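Local coordinates for protein naphthalene dioxygenase large subunit (Rhodococcus sp., PDB 2B1X) that serves as the large subunit of a Rieske-type dioxygenase, carrying a [2Fe-2S] cluster in its Rieske domain and a mononuclear iron in its catalytic domain, at residues A[16-21]-A[423-428]; A[202-207]-A[429-434]; A[264-269]-A[306-311]; A[338-343]-A[352-357]. One frame throughout, in Å; residues are numbered along the deposited sequence.

Interaction 1 (A[16-21]-A[423-428]); sequences DVNSDW and NQRNFL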
loop_
_atom_site.group_PDB
_atom_site.type_symbol
_atom_site.label_atom_id
_atom_site.label_comp_id
_atom_site.label_asym_id
_atom_site.label_seq_id
_atom_site.Cartn_x
_atom_site.Cartn_y
_atom_site.Cartn_z
ATOM N N ASP A 16 25.502 -25.654 12.688
ATOM C CA ASP A 16 26.269 -25.267 11.500
ATOM C C ASP A 16 27.154 -24.056 11.714
ATOM O O ASP A 16 28.205 -23.935 11.095
ATOM C CB ASP A 16 25.337 -24.963 10.325
ATOM C CG ASP A 16 24.609 -26.184 9.819
ATOM O OD1 ASP A 16 25.020 -27.339 10.127
ATOM O OD2 ASP A 16 23.595 -26.075 9.091
ATOM N N VAL A 17 26.711 -23.147 12.572
ATOM C CA VAL A 17 27.374 -21.867 12.732
ATOM C C VAL A 17 28.815 -22.057 13.172
ATOM O O VAL A 17 29.684 -21.300 12.756
ATOM C CB VAL A 17 26.592 -20.893 13.663
ATOM C CG1 VAL A 17 26.647 -21.330 15.130
ATOM C CG2 VAL A 17 27.113 -19.497 13.522
ATOM N N ASN A 18 29.081 -23.092 13.959
ATOM C CA ASN A 18 30.454 -23.354 14.399
ATOM C C ASN A 18 31.118 -24.607 13.827
ATOM O O ASN A 18 32.228 -24.931 14.212
ATOM C CB ASN A 18 30.556 -23.399 15.931
ATOM C CG ASN A 18 30.156 -22.099 16.581
ATOM O OD1 ASN A 18 30.631 -21.009 16.193
ATOM N ND2 ASN A 18 29.268 -22.194 17.583
ATOM N N SER A 19 30.456 -25.331 12.935
ATOM C CA SER A 19 31.127 -26.458 12.277
ATOM C C SER A 19 31.375 -26.148 10.795
ATOM O O SER A 19 32.519 -25.919 10.403
ATOM C CB SER A 19 30.365 -27.762 12.479
ATOM O OG SER A 19 29.016 -27.568 12.111
ATOM N N ASP A 20 30.309 -26.106 9.986
ATOM C CA ASP A 20 30.409 -25.666 8.584
ATOM C C ASP A 20 30.717 -24.162 8.467
ATOM O O ASP A 20 31.174 -23.723 7.433
ATOM C CB ASP A 20 29.098 -25.971 7.820
ATOM C CG ASP A 20 28.874 -27.462 7.586
ATOM O OD1 ASP A 20 29.786 -28.277 7.872
ATOM O OD2 ASP A 20 27.813 -27.931 7.118
ATOM N N TRP A 21 30.459 -23.396 9.537
ATOM C CA TRP A 21 30.465 -21.920 9.506
ATOM C C TRP A 21 29.458 -21.368 8.472
ATOM O O TRP A 21 29.802 -20.495 7.668
ATOM C CB TRP A 21 31.873 -21.353 9.251
ATOM C CG TRP A 21 32.903 -21.624 10.363
ATOM C CD1 TRP A 21 32.863 -22.637 11.290
ATOM C CD2 TRP A 21 34.090 -20.867 10.658
ATOM N NE1 TRP A 21 33.956 -22.564 12.125
ATOM C CE2 TRP A 21 34.735 -21.499 11.756
ATOM C CE3 TRP A 21 34.704 -19.744 10.081
ATOM C CZ2 TRP A 21 35.939 -21.023 12.312
ATOM C CZ3 TRP A 21 35.906 -19.281 10.618
ATOM C CH2 TRP A 21 36.505 -19.919 11.735
ATOM N N ASN A 423 32.645 -12.430 14.071
ATOM C CA ASN A 423 31.654 -11.534 14.689
ATOM C C ASN A 423 30.224 -11.779 14.222
ATOM O O ASN A 423 29.315 -11.862 15.061
ATOM C CB ASN A 423 32.024 -10.070 14.494
ATOM C CG ASN A 423 33.259 -9.690 15.254
ATOM O OD1 ASN A 423 33.856 -10.534 15.979
ATOM N ND2 ASN A 423 33.681 -8.400 15.112
ATOM N N GLN A 424 30.022 -11.907 12.916
ATOM C CA GLN A 424 28.678 -12.205 12.369
ATOM C C GLN A 424 28.145 -13.552 12.883
ATOM O O GLN A 424 26.956 -13.691 13.184
ATOM C CB GLN A 424 28.686 -12.204 10.833
ATOM C CG GLN A 424 29.086 -10.853 10.167
ATOM C CD GLN A 424 30.599 -10.640 9.939
ATOM O OE1 GLN A 424 31.422 -10.938 10.802
ATOM N NE2 GLN A 424 30.947 -10.098 8.773
ATOM N N ARG A 425 29.055 -14.526 13.018
ATOM C CA ARG A 425 28.691 -15.848 13.509
ATOM C C ARG A 425 28.242 -15.824 14.967
ATOM O O ARG A 425 27.288 -16.500 15.329
ATOM C CB ARG A 425 29.885 -16.793 13.368
ATOM C CG ARG A 425 30.031 -17.354 11.915
ATOM C CD ARG A 425 30.781 -18.675 11.891
ATOM N NE ARG A 425 32.129 -18.329 12.138
ATOM C CZ ARG A 425 32.922 -18.785 13.087
ATOM N NH1 ARG A 425 32.575 -19.737 13.955
ATOM N NH2 ARG A 425 34.125 -18.265 13.127
ATOM N N ASN A 426 28.992 -15.092 15.795
ATOM C CA ASN A 426 28.656 -14.848 17.198
ATOM C C ASN A 426 27.323 -14.113 17.357
ATOM O O ASN A 426 26.558 -14.384 18.265
ATOM C CB ASN A 426 29.789 -14.026 17.835
ATOM C CG ASN A 426 29.561 -13.717 19.307
ATOM O OD1 ASN A 426 29.470 -14.612 20.134
ATOM N ND2 ASN A 426 29.498 -12.433 19.640
ATOM N N PHE A 427 27.052 -13.166 16.473
ATOM C CA PHE A 427 25.817 -12.401 16.546
ATOM C C PHE A 427 24.647 -13.361 16.268
ATOM O O PHE A 427 23.666 -13.393 17.006
ATOM C CB PHE A 427 25.887 -11.255 15.522
ATOM C CG PHE A 427 24.607 -10.473 15.378
ATOM C CD1 PHE A 427 24.460 -9.259 16.023
ATOM C CD2 PHE A 427 23.582 -10.934 14.546
ATOM C CE1 PHE A 427 23.293 -8.503 15.880
ATOM C CE2 PHE A 427 22.395 -10.187 14.410
ATOM C CZ PHE A 427 22.282 -8.948 15.069
ATOM N N LEU A 428 24.775 -14.151 15.200
ATOM C CA LEU A 428 23.692 -15.039 14.788
ATOM C C LEU A 428 23.537 -16.215 15.718
ATOM O O LEU A 428 22.438 -16.732 15.875
ATOM C CB LEU A 428 23.914 -15.513 13.342
ATOM C CG LEU A 428 23.656 -14.411 12.324
ATOM C CD1 LEU A 428 24.031 -14.877 10.927
ATOM C CD2 LEU A 428 22.203 -13.882 12.380
#

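Interaction 2 (A[202-207]-A[429-434]); sequences NWKLGA and EYWMQL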
loop_
_atom_site.group_PDB
_atom_site.type_symbol
_atom_site.label_atom_id
_atom_site.label_comp_id
_atom_site.label_asym_id
_atom_site.label_seq_id
_atom_site.Cartn_x
_atom_site.Cartn_y
_atom_site.Cartn_z
ATOM N N ASN A 202 15.367 -6.525 5.740
ATOM C CA ASN A 202 15.315 -7.002 7.115
ATOM C C ASN A 202 16.387 -6.278 7.941
ATOM O O ASN A 202 17.529 -6.059 7.452
ATOM C CB ASN A 202 15.516 -8.517 7.188
ATOM C CG ASN A 202 15.199 -9.073 8.571
ATOM O OD1 ASN A 202 16.089 -9.360 9.344
ATOM N ND2 ASN A 202 13.925 -9.217 8.876
ATOM N N TRP A 203 16.035 -5.886 9.175
ATOM C CA TRP A 203 16.985 -5.207 10.072
ATOM C C TRP A 203 18.339 -5.911 10.302
ATOM O O TRP A 203 19.398 -5.253 10.479
ATOM C CB TRP A 203 16.275 -4.945 11.424
ATOM C CG TRP A 203 16.028 -6.181 12.280
ATOM C CD1 TRP A 203 14.931 -7.016 12.250
ATOM C CD2 TRP A 203 16.907 -6.723 13.255
ATOM N NE1 TRP A 203 15.078 -8.032 13.170
ATOM C CE2 TRP A 203 16.290 -7.883 13.793
ATOM C CE3 TRP A 203 18.190 -6.376 13.712
ATOM C CZ2 TRP A 203 16.896 -8.661 14.790
ATOM C CZ3 TRP A 203 18.770 -7.135 14.704
ATOM C CH2 TRP A 203 18.130 -8.265 15.229
ATOM N N LYS A 204 18.324 -7.242 10.322
ATOM C CA LYS A 204 19.522 -8.031 10.637
ATOM C C LYS A 204 20.642 -7.812 9.644
ATOM O O LYS A 204 21.811 -8.003 9.973
ATOM C CB LYS A 204 19.206 -9.548 10.737
ATOM C CG LYS A 204 18.455 -9.976 12.014
ATOM C CD LYS A 204 18.152 -11.526 12.089
ATOM C CE LYS A 204 17.265 -11.990 10.934
ATOM N NZ LYS A 204 15.853 -11.347 11.055
ATOM N N LEU A 205 20.313 -7.412 8.420
ATOM C CA LEU A 205 21.329 -7.209 7.401
ATOM C C LEU A 205 22.198 -5.990 7.707
ATOM O O LEU A 205 23.388 -5.997 7.372
ATOM C CB LEU A 205 20.690 -7.099 6.007
ATOM C CG LEU A 205 19.893 -8.323 5.487
ATOM C CD1 LEU A 205 19.158 -8.011 4.185
ATOM C CD2 LEU A 205 20.898 -9.459 5.250
ATOM N N GLY A 206 21.602 -4.930 8.286
ATOM C CA GLY A 206 22.359 -3.794 8.798
ATOM C C GLY A 206 23.213 -4.208 9.992
ATOM O O GLY A 206 24.395 -3.896 10.073
ATOM N N ALA A 207 22.618 -4.947 10.917
ATOM C CA ALA A 207 23.352 -5.390 12.090
ATOM C C ALA A 207 24.562 -6.296 11.730
ATOM O O ALA A 207 25.687 -6.106 12.254
ATOM C CB ALA A 207 22.380 -6.080 13.049
ATOM N N GLU A 429 24.639 -16.661 16.315
ATOM C CA GLU A 429 24.572 -17.715 17.332
ATOM C C GLU A 429 23.721 -17.273 18.506
ATOM O O GLU A 429 22.847 -18.045 18.973
ATOM C CB GLU A 429 25.987 -18.127 17.832
ATOM C CG GLU A 429 25.943 -19.185 18.932
ATOM C CD GLU A 429 27.305 -19.683 19.386
ATOM O OE1 GLU A 429 28.192 -18.868 19.721
ATOM O OE2 GLU A 429 27.478 -20.912 19.442
ATOM N N TYR A 430 23.981 -16.069 19.012
ATOM C CA TYR A 430 23.197 -15.531 20.116
ATOM C C TYR A 430 21.731 -15.334 19.699
ATOM O O TYR A 430 20.832 -15.657 20.444
ATOM C CB TYR A 430 23.790 -14.239 20.679
ATOM C CG TYR A 430 23.120 -13.728 21.960
ATOM C CD1 TYR A 430 23.015 -14.535 23.110
ATOM C CD2 TYR A 430 22.573 -12.429 22.013
ATOM C CE1 TYR A 430 22.387 -14.055 24.277
ATOM C CE2 TYR A 430 21.980 -11.941 23.169
ATOM C CZ TYR A 430 21.869 -12.768 24.286
ATOM O OH TYR A 430 21.278 -12.267 25.409
ATOM N N TRP A 431 21.517 -14.835 18.478
ATOM C CA TRP A 431 20.154 -14.621 17.966
ATOM C C TRP A 431 19.430 -15.990 17.976
ATOM O O TRP A 431 18.321 -16.088 18.450
ATOM C CB TRP A 431 20.245 -14.005 16.538
ATOM C CG TRP A 431 18.928 -13.810 15.844
ATOM C CD1 TRP A 431 18.163 -12.710 15.882
ATOM C CD2 TRP A 431 18.243 -14.755 15.026
ATOM N NE1 TRP A 431 17.024 -12.875 15.129
ATOM C CE2 TRP A 431 17.043 -14.131 14.583
ATOM C CE3 TRP A 431 18.517 -16.067 14.606
ATOM C CZ2 TRP A 431 16.094 -14.786 13.773
ATOM C CZ3 TRP A 431 17.580 -16.717 13.789
ATOM C CH2 TRP A 431 16.385 -16.061 13.373
ATOM N N MET A 432 20.103 -17.035 17.489
ATOM C CA MET A 432 19.526 -18.370 17.416
ATOM C C MET A 432 19.269 -18.969 18.802
ATOM O O MET A 432 18.217 -19.562 19.015
ATOM C CB MET A 432 20.398 -19.304 16.559
ATOM C CG MET A 432 20.265 -19.071 15.034
ATOM S SD MET A 432 21.164 -20.342 14.106
ATOM C CE MET A 432 22.870 -19.753 14.248
ATOM N N GLN A 433 20.183 -18.756 19.756
ATOM C CA GLN A 433 19.945 -19.185 21.134
ATOM C C GLN A 433 18.665 -18.532 21.696
ATOM O O GLN A 433 17.839 -19.202 22.320
ATOM C CB GLN A 433 21.157 -18.910 22.028
ATOM C CG GLN A 433 22.395 -19.782 21.647
ATOM C CD GLN A 433 23.681 -19.327 22.295
ATOM O OE1 GLN A 433 23.810 -18.171 22.667
ATOM N NE2 GLN A 433 24.668 -20.242 22.397
ATOM N N LEU A 434 18.509 -17.232 21.454
ATOM C CA LEU A 434 17.360 -16.504 21.983
ATOM C C LEU A 434 16.051 -16.963 21.328
ATOM O O LEU A 434 15.042 -17.074 22.003
ATOM C CB LEU A 434 17.538 -14.987 21.853
ATOM C CG LEU A 434 18.548 -14.304 22.775
ATOM C CD1 LEU A 434 18.616 -12.824 22.439
ATOM C CD2 LEU A 434 18.164 -14.479 24.268
#

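Interaction 3 (A[264-269]-A[306-311]); sequences EFMGLP and NFLMGK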
loop_
_atom_site.group_PDB
_atom_site.type_symbol
_atom_site.label_atom_id
_atom_site.label_comp_id
_atom_site.label_asym_id
_atom_site.label_seq_id
_atom_site.Cartn_x
_atom_site.Cartn_y
_atom_site.Cartn_z
ATOM N N GLU A 264 47.431 10.845 15.313
ATOM C CA GLU A 264 46.976 9.948 16.367
ATOM C C GLU A 264 45.568 10.298 16.836
ATOM O O GLU A 264 45.127 11.443 16.709
ATOM C CB GLU A 264 47.934 9.978 17.548
ATOM C CG GLU A 264 49.313 9.441 17.213
ATOM C CD GLU A 264 50.288 9.503 18.386
ATOM O OE1 GLU A 264 50.023 10.228 19.380
ATOM O OE2 GLU A 264 51.329 8.817 18.301
ATOM N N PHE A 265 44.873 9.294 17.365
ATOM C CA PHE A 265 43.562 9.494 17.946
ATOM C C PHE A 265 42.602 10.077 16.902
ATOM O O PHE A 265 41.826 10.987 17.192
ATOM C CB PHE A 265 43.672 10.399 19.188
ATOM C CG PHE A 265 44.650 9.902 20.230
ATOM C CD1 PHE A 265 45.788 10.651 20.548
ATOM C CD2 PHE A 265 44.438 8.695 20.890
ATOM C CE1 PHE A 265 46.686 10.212 21.520
ATOM C CE2 PHE A 265 45.333 8.227 21.837
ATOM C CZ PHE A 265 46.470 8.998 22.165
ATOM N N MET A 266 42.700 9.562 15.673
ATOM C CA MET A 266 41.786 9.925 14.578
ATOM C C MET A 266 41.867 11.410 14.263
ATOM O O MET A 266 40.936 11.990 13.692
ATOM C CB MET A 266 40.335 9.555 14.921
ATOM C CG MET A 266 40.103 8.085 15.099
ATOM S SD MET A 266 38.361 7.735 15.218
ATOM C CE MET A 266 37.933 7.754 13.419
ATOM N N GLY A 267 42.965 12.036 14.671
ATOM C CA GLY A 267 43.100 13.477 14.529
ATOM C C GLY A 267 42.084 14.307 15.306
ATOM O O GLY A 267 41.778 15.443 14.926
ATOM N N LEU A 268 41.583 13.777 16.413
ATOM C CA LEU A 268 40.694 14.555 17.274
ATOM C C LEU A 268 41.347 15.828 17.785
ATOM O O LEU A 268 42.596 15.901 17.900
ATOM C CB LEU A 268 40.209 13.719 18.446
ATOM C CG LEU A 268 39.160 12.671 18.090
ATOM C CD1 LEU A 268 39.031 11.717 19.248
ATOM C CD2 LEU A 268 37.808 13.314 17.709
ATOM N N PRO A 269 40.535 16.850 18.085
ATOM C CA PRO A 269 41.084 18.113 18.571
ATOM C C PRO A 269 41.889 17.931 19.862
ATOM O O PRO A 269 41.654 17.011 20.666
ATOM C CB PRO A 269 39.840 18.969 18.819
ATOM C CG PRO A 269 38.784 18.362 17.919
ATOM C CD PRO A 269 39.065 16.899 17.970
ATOM N N ASN A 306 32.618 4.775 13.759
ATOM C CA ASN A 306 33.480 5.882 14.121
ATOM C C ASN A 306 34.569 5.860 13.076
ATOM O O ASN A 306 35.506 5.040 13.139
ATOM C CB ASN A 306 34.049 5.706 15.541
ATOM C CG ASN A 306 34.641 7.009 16.148
ATOM O OD1 ASN A 306 35.036 7.010 17.298
ATOM N ND2 ASN A 306 34.710 8.091 15.377
ATOM N N PHE A 307 34.414 6.726 12.080
ATOM C CA PHE A 307 35.191 6.632 10.844
ATOM C C PHE A 307 35.908 7.937 10.534
ATOM O O PHE A 307 35.428 9.023 10.867
ATOM C CB PHE A 307 34.303 6.309 9.639
ATOM C CG PHE A 307 33.510 5.029 9.743
ATOM C CD1 PHE A 307 32.280 4.939 9.111
ATOM C CD2 PHE A 307 33.980 3.910 10.438
ATOM C CE1 PHE A 307 31.505 3.737 9.165
ATOM C CE2 PHE A 307 33.205 2.727 10.507
ATOM C CZ PHE A 307 31.973 2.648 9.860
ATOM N N LEU A 308 37.021 7.824 9.832
ATOM C CA LEU A 308 37.824 8.995 9.418
ATOM C C LEU A 308 37.624 9.108 7.912
ATOM O O LEU A 308 38.009 8.202 7.185
ATOM C CB LEU A 308 39.288 8.703 9.721
ATOM C CG LEU A 308 40.362 9.679 10.203
ATOM C CD1 LEU A 308 41.694 9.270 9.586
ATOM C CD2 LEU A 308 40.050 11.153 9.953
ATOM N N MET A 309 36.988 10.179 7.439
ATOM C CA MET A 309 36.557 10.258 6.022
ATOM C C MET A 309 36.431 11.690 5.531
ATOM O O MET A 309 36.104 12.604 6.313
ATOM C CB MET A 309 35.207 9.538 5.808
ATOM C CG MET A 309 35.139 8.659 4.527
ATOM S SD MET A 309 34.671 6.952 4.883
ATOM C CE MET A 309 33.622 7.187 6.190
ATOM N N GLY A 310 36.742 11.888 4.244
ATOM C CA GLY A 310 36.534 13.162 3.561
ATOM C C GLY A 310 35.062 13.535 3.401
ATOM O O GLY A 310 34.188 12.651 3.306
ATOM N N LYS A 311 34.778 14.836 3.398
ATOM C CA LYS A 311 33.416 15.350 3.186
ATOM C C LYS A 311 33.098 15.509 1.692
ATOM O O LYS A 311 31.984 15.894 1.315
ATOM C CB LYS A 311 33.216 16.688 3.929
ATOM C CG LYS A 311 33.927 17.862 3.284
ATOM C CD LYS A 311 33.683 19.128 4.063
ATOM C CE LYS A 311 34.719 20.170 3.741
ATOM N NZ LYS A 311 34.110 21.508 3.653
#

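Interaction 4 (A[338-343]-A[352-357]); sequences SFFLVE and DESYKS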
loop_
_atom_site.group_PDB
_atom_site.type_symbol
_atom_site.label_atom_id
_atom_site.label_comp_id
_atom_site.label_asym_id
_atom_site.label_seq_id
_atom_site.Cartn_x
_atom_site.Cartn_y
_atom_site.Cartn_z
ATOM N N SER A 338 19.419 7.233 12.156
ATOM C CA SER A 338 20.859 7.487 12.125
ATOM C C SER A 338 21.215 8.789 12.853
ATOM O O SER A 338 20.776 9.871 12.470
ATOM C CB SER A 338 21.375 7.539 10.690
ATOM O OG SER A 338 22.774 7.752 10.717
ATOM N N PHE A 339 21.974 8.647 13.929
ATOM C CA PHE A 339 22.340 9.776 14.800
ATOM C C PHE A 339 23.769 10.193 14.510
ATOM O O PHE A 339 24.639 9.341 14.312
ATOM C CB PHE A 339 22.265 9.335 16.268
ATOM C CG PHE A 339 20.901 8.857 16.729
ATOM C CD1 PHE A 339 20.457 7.554 16.474
ATOM C CD2 PHE A 339 20.084 9.707 17.499
ATOM C CE1 PHE A 339 19.195 7.102 16.940
ATOM C CE2 PHE A 339 18.857 9.283 17.999
ATOM C CZ PHE A 339 18.382 7.976 17.711
ATOM N N PHE A 340 24.020 11.495 14.471
ATOM C CA PHE A 340 25.392 12.014 14.429
ATOM C C PHE A 340 25.738 12.557 15.807
ATOM O O PHE A 340 24.947 13.307 16.396
ATOM C CB PHE A 340 25.526 13.114 13.366
ATOM C CG PHE A 340 26.814 13.913 13.470
ATOM C CD1 PHE A 340 28.021 13.367 13.029
ATOM C CD2 PHE A 340 26.817 15.170 14.039
ATOM C CE1 PHE A 340 29.222 14.078 13.125
ATOM C CE2 PHE A 340 28.027 15.916 14.160
ATOM C CZ PHE A 340 29.228 15.357 13.696
ATOM N N LEU A 341 26.918 12.182 16.329
ATOM C CA LEU A 341 27.335 12.632 17.653
ATOM C C LEU A 341 28.711 13.258 17.597
ATOM O O LEU A 341 29.520 12.896 16.759
ATOM C CB LEU A 341 27.348 11.482 18.662
ATOM C CG LEU A 341 25.994 10.810 18.999
ATOM C CD1 LEU A 341 25.675 9.779 18.006
ATOM C CD2 LEU A 341 26.047 10.196 20.408
ATOM N N VAL A 342 28.967 14.204 18.492
ATOM C CA VAL A 342 30.293 14.845 18.582
ATOM C C VAL A 342 30.489 15.334 20.025
ATOM O O VAL A 342 29.512 15.615 20.749
ATOM C CB VAL A 342 30.460 15.979 17.521
ATOM C CG1 VAL A 342 29.516 17.172 17.800
ATOM C CG2 VAL A 342 31.946 16.427 17.346
ATOM N N GLU A 343 31.749 15.405 20.453
ATOM C CA GLU A 343 32.072 15.797 21.819
ATOM C C GLU A 343 31.579 17.219 22.013
ATOM O O GLU A 343 31.827 18.068 21.156
ATOM C CB GLU A 343 33.588 15.694 22.039
ATOM C CG GLU A 343 34.099 14.264 22.247
ATOM C CD GLU A 343 34.257 13.420 20.968
ATOM O OE1 GLU A 343 34.561 12.211 21.121
ATOM O OE2 GLU A 343 34.086 13.928 19.816
ATOM N N ASP A 352 31.363 21.165 12.707
ATOM C CA ASP A 352 30.908 21.346 11.334
ATOM C C ASP A 352 31.615 20.408 10.342
ATOM O O ASP A 352 30.975 19.764 9.503
ATOM C CB ASP A 352 31.107 22.794 10.882
ATOM C CG ASP A 352 30.397 23.081 9.564
ATOM O OD1 ASP A 352 29.170 22.820 9.476
ATOM O OD2 ASP A 352 30.967 23.520 8.554
ATOM N N GLU A 353 32.932 20.339 10.435
ATOM C CA GLU A 353 33.710 19.434 9.580
ATOM C C GLU A 353 33.334 17.982 9.764
ATOM O O GLU A 353 33.240 17.233 8.793
ATOM C CB GLU A 353 35.221 19.598 9.819
ATOM C CG GLU A 353 35.839 20.840 9.198
ATOM C CD GLU A 353 35.504 21.024 7.722
ATOM O OE1 GLU A 353 35.515 20.029 6.958
ATOM O OE2 GLU A 353 35.229 22.174 7.314
ATOM N N SER A 354 33.138 17.574 11.011
ATOM C CA SER A 354 32.834 16.176 11.315
ATOM C C SER A 354 31.417 15.801 10.811
ATOM O O SER A 354 31.190 14.712 10.302
ATOM C CB SER A 354 32.957 15.953 12.834
ATOM O OG SER A 354 32.547 14.657 13.210
ATOM N N TYR A 355 30.495 16.742 10.964
ATOM C CA TYR A 355 29.134 16.668 10.445
ATOM C C TYR A 355 29.095 16.490 8.936
ATOM O O TYR A 355 28.356 15.628 8.435
ATOM C CB TYR A 355 28.388 17.954 10.844
ATOM C CG TYR A 355 27.159 18.312 10.018
ATOM C CD1 TYR A 355 26.071 17.435 9.912
ATOM C CD2 TYR A 355 27.076 19.537 9.379
ATOM C CE1 TYR A 355 24.932 17.797 9.159
ATOM C CE2 TYR A 355 25.954 19.914 8.646
ATOM C CZ TYR A 355 24.880 19.018 8.542
ATOM O OH TYR A 355 23.766 19.380 7.827
ATOM N N LYS A 356 29.858 17.294 8.199
ATOM C CA LYS A 356 29.918 17.148 6.744
ATOM C C LYS A 356 30.583 15.805 6.320
ATOM O O LYS A 356 30.144 15.155 5.363
ATOM C CB LYS A 356 30.592 18.349 6.078
ATOM C CG LYS A 356 29.943 19.742 6.363
ATOM C CD LYS A 356 28.477 19.799 5.872
ATOM C CE LYS A 356 27.861 21.199 5.922
ATOM N NZ LYS A 356 28.651 22.258 5.136
ATOM N N SER A 357 31.612 15.379 7.037
ATOM C CA SER A 357 32.234 14.090 6.738
ATOM C C SER A 357 31.248 12.930 6.900
ATOM O O SER A 357 31.177 12.046 6.034
ATOM C CB SER A 357 33.466 13.887 7.600
ATOM O OG SER A 357 34.483 14.693 7.071
HETATM O O HOH W 1 31.917 13.293 15.458
#

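Interaction 1 (A[16-21]-A[423-428])
R425 reaches from C-terminal helix 422-436 of the catalytic domain into the loop that follows N-terminal helix 4-16 and forms a cation-pi stack on W21. The guanidinium lies flat against one face of the indole, with planes only 12° apart and centres 3.4 Å from each other. CZ of R425 sits 3.5 Å from the centroid of the six-membered ring of W21, almost on its normal, and NH2 of R425 reaches CH2 of W21 at 3.2 Å.

The edge of the guanidinium faces the loop backbone: NH1 of R425 makes a weak hydrogen bond of 3.5 Å to the carbonyl oxygen of V17. Nearer the helix, V17 fills in with a methyl group, its CG2 lying 3.9 Å from CB of R425.

The arginine chain bends at CG-CD (chi3 -73°), which turns the flat head onto the ring. W21 itself has a left-handed backbone conformation, just before strand 22-24. Y395, bonded through its backbone to W21, also touches the arginine side chain. The amide of N18 stands nearly perpendicular to the guanidinium plane, and its ND2 is hydrogen-bonded to OE2 of E429, one turn beyond R425 on the helix.

Interaction 2 (A[202-207]-A[429-434])
K204 and W431 mark the closest backbone approach between helix 204-212 and C-terminal helix 422-436, both in the catalytic domain, yet their CA atoms are 9.9 Å apart, so long side chains must bridge the gap. The lysine does so with its aliphatic part. Its CD sits over one face of the W431 indole in a CH-pi contact, 3.9 Å from the centroid of the five-membered ring and 3.5 Å from NE1 of W431. The two side chains cross at about a right angle, and the tryptophan reaches out from its helix with CG anti to the backbone N (chi1 176°). W203 approaches obliquely beside them, its CZ2 lying 4.2 Å from NE1 of W431; CG of K204 packs near the rim of one face of the W203 ring.

Bends at chi3 and chi4 turn the lysine end toward N202, bringing NZ of K204 within 2.6 Å of OD1 of N202. That oxygen also makes the capping bond of the helix that follows, accepting from the backbone N of K204, and the two donors reach it from opposite faces of the amide plane. E37 of helix 31-40 forms a salt bridge with K204 and accepts from the indole nitrogens of W203 and W431. A buried ammonium is thus matched by a carboxylate and an amide oxygen, which would probably favour the charged lysine.

Interaction 3 (A[264-269]-A[306-311])
The flat carboxamide of N306 presents one face to the thioether of M266, whose SD lies over it at 3.7 Å from ND2 of N306; OD1 accepts from R183 and ND2 donates to the carbonyl of F320, which holds the amide. N306 belongs to interior strand 302-309 of the large antiparallel sheet in the Bet v 1-like catalytic domain. The side chain of F307 leaves this strand on the side away from M266, and its ring meets F362 with planes inclined by about 50°, on the side where the iron lies. L308, by contrast, leaves the strand toward the loop.

Three successive loop residues, F265, M266 and G267, adopt left-handed backbone conformations, a tight turn that aims M266 at the strand. A bend at its last torsion (chi3 81°) swings CE of M266 over the strand backbone, 3.5 Å from atom C of F307 and 3.7 Å from N of L308. F288 and A319 also pack against the methionine. CB of L308 lies 4.1 Å from CE of M266.

Interaction 4 (A[338-343]-A[352-357])
F340 on strand 333-343 packs against S354 and Y355 of helix 348-361, joining a helix to the large antiparallel sheet of the Bet v 1-like catalytic domain.

The ring packing centres on the phenylalanine. Its chi1 of 167° sends the ring out across to the helix, where it receives CA of Y355 over one face, a CH-pi contact 3.9 Å from the ring centroid and 27° off its normal. CZ of F340 comes within 3.3 Å of N of Y355, and CE2 of F340 lies 3.9 Å from CB of Y355, so the ring meets the backbone and CB of Y355 rather than its phenol. The tyrosine side chain runs roughly perpendicular to that of F340, and the phenol leads away toward the small subunit, where its hydroxyl is hydrogen-bonded to D68 of that chain. M64 of the same small subunit packs on F340, and Y358 of the helix also meets its ring.

At the ring's edge sits OG of S354, near the ring plane and 3.4 Å from CE1 of F340. The polar bonds are its hydrogen bond to the carbonyl of A319 on the neighbouring strand and a water that ties helix to strand: the water donates to OG of S354 at 2.7 Å and to the carbonyl oxygen of L341 at 2.8 Å.

How the interactions relate
The four contacts fall into two pairs. Interactions 1 and 2 share helix 422-436, their centres 11 Å apart, and are joined by packing of F427 on A207 and W203 and of V17 on M432, besides the bond between N18 and E429. Interactions 3 and 4 reach the same sheet, also with centres 11 Å apart, and OG of S357 probably bonds to the carbonyl oxygen of M309 at 2.7 Å. The pairs do not touch: interactions 2 and 3 come within about 10 Å at their nearest atoms. Interaction 3 borders the active site, since the side chain of F307 lies about 7 Å from the iron bound by H216, H221 and D372.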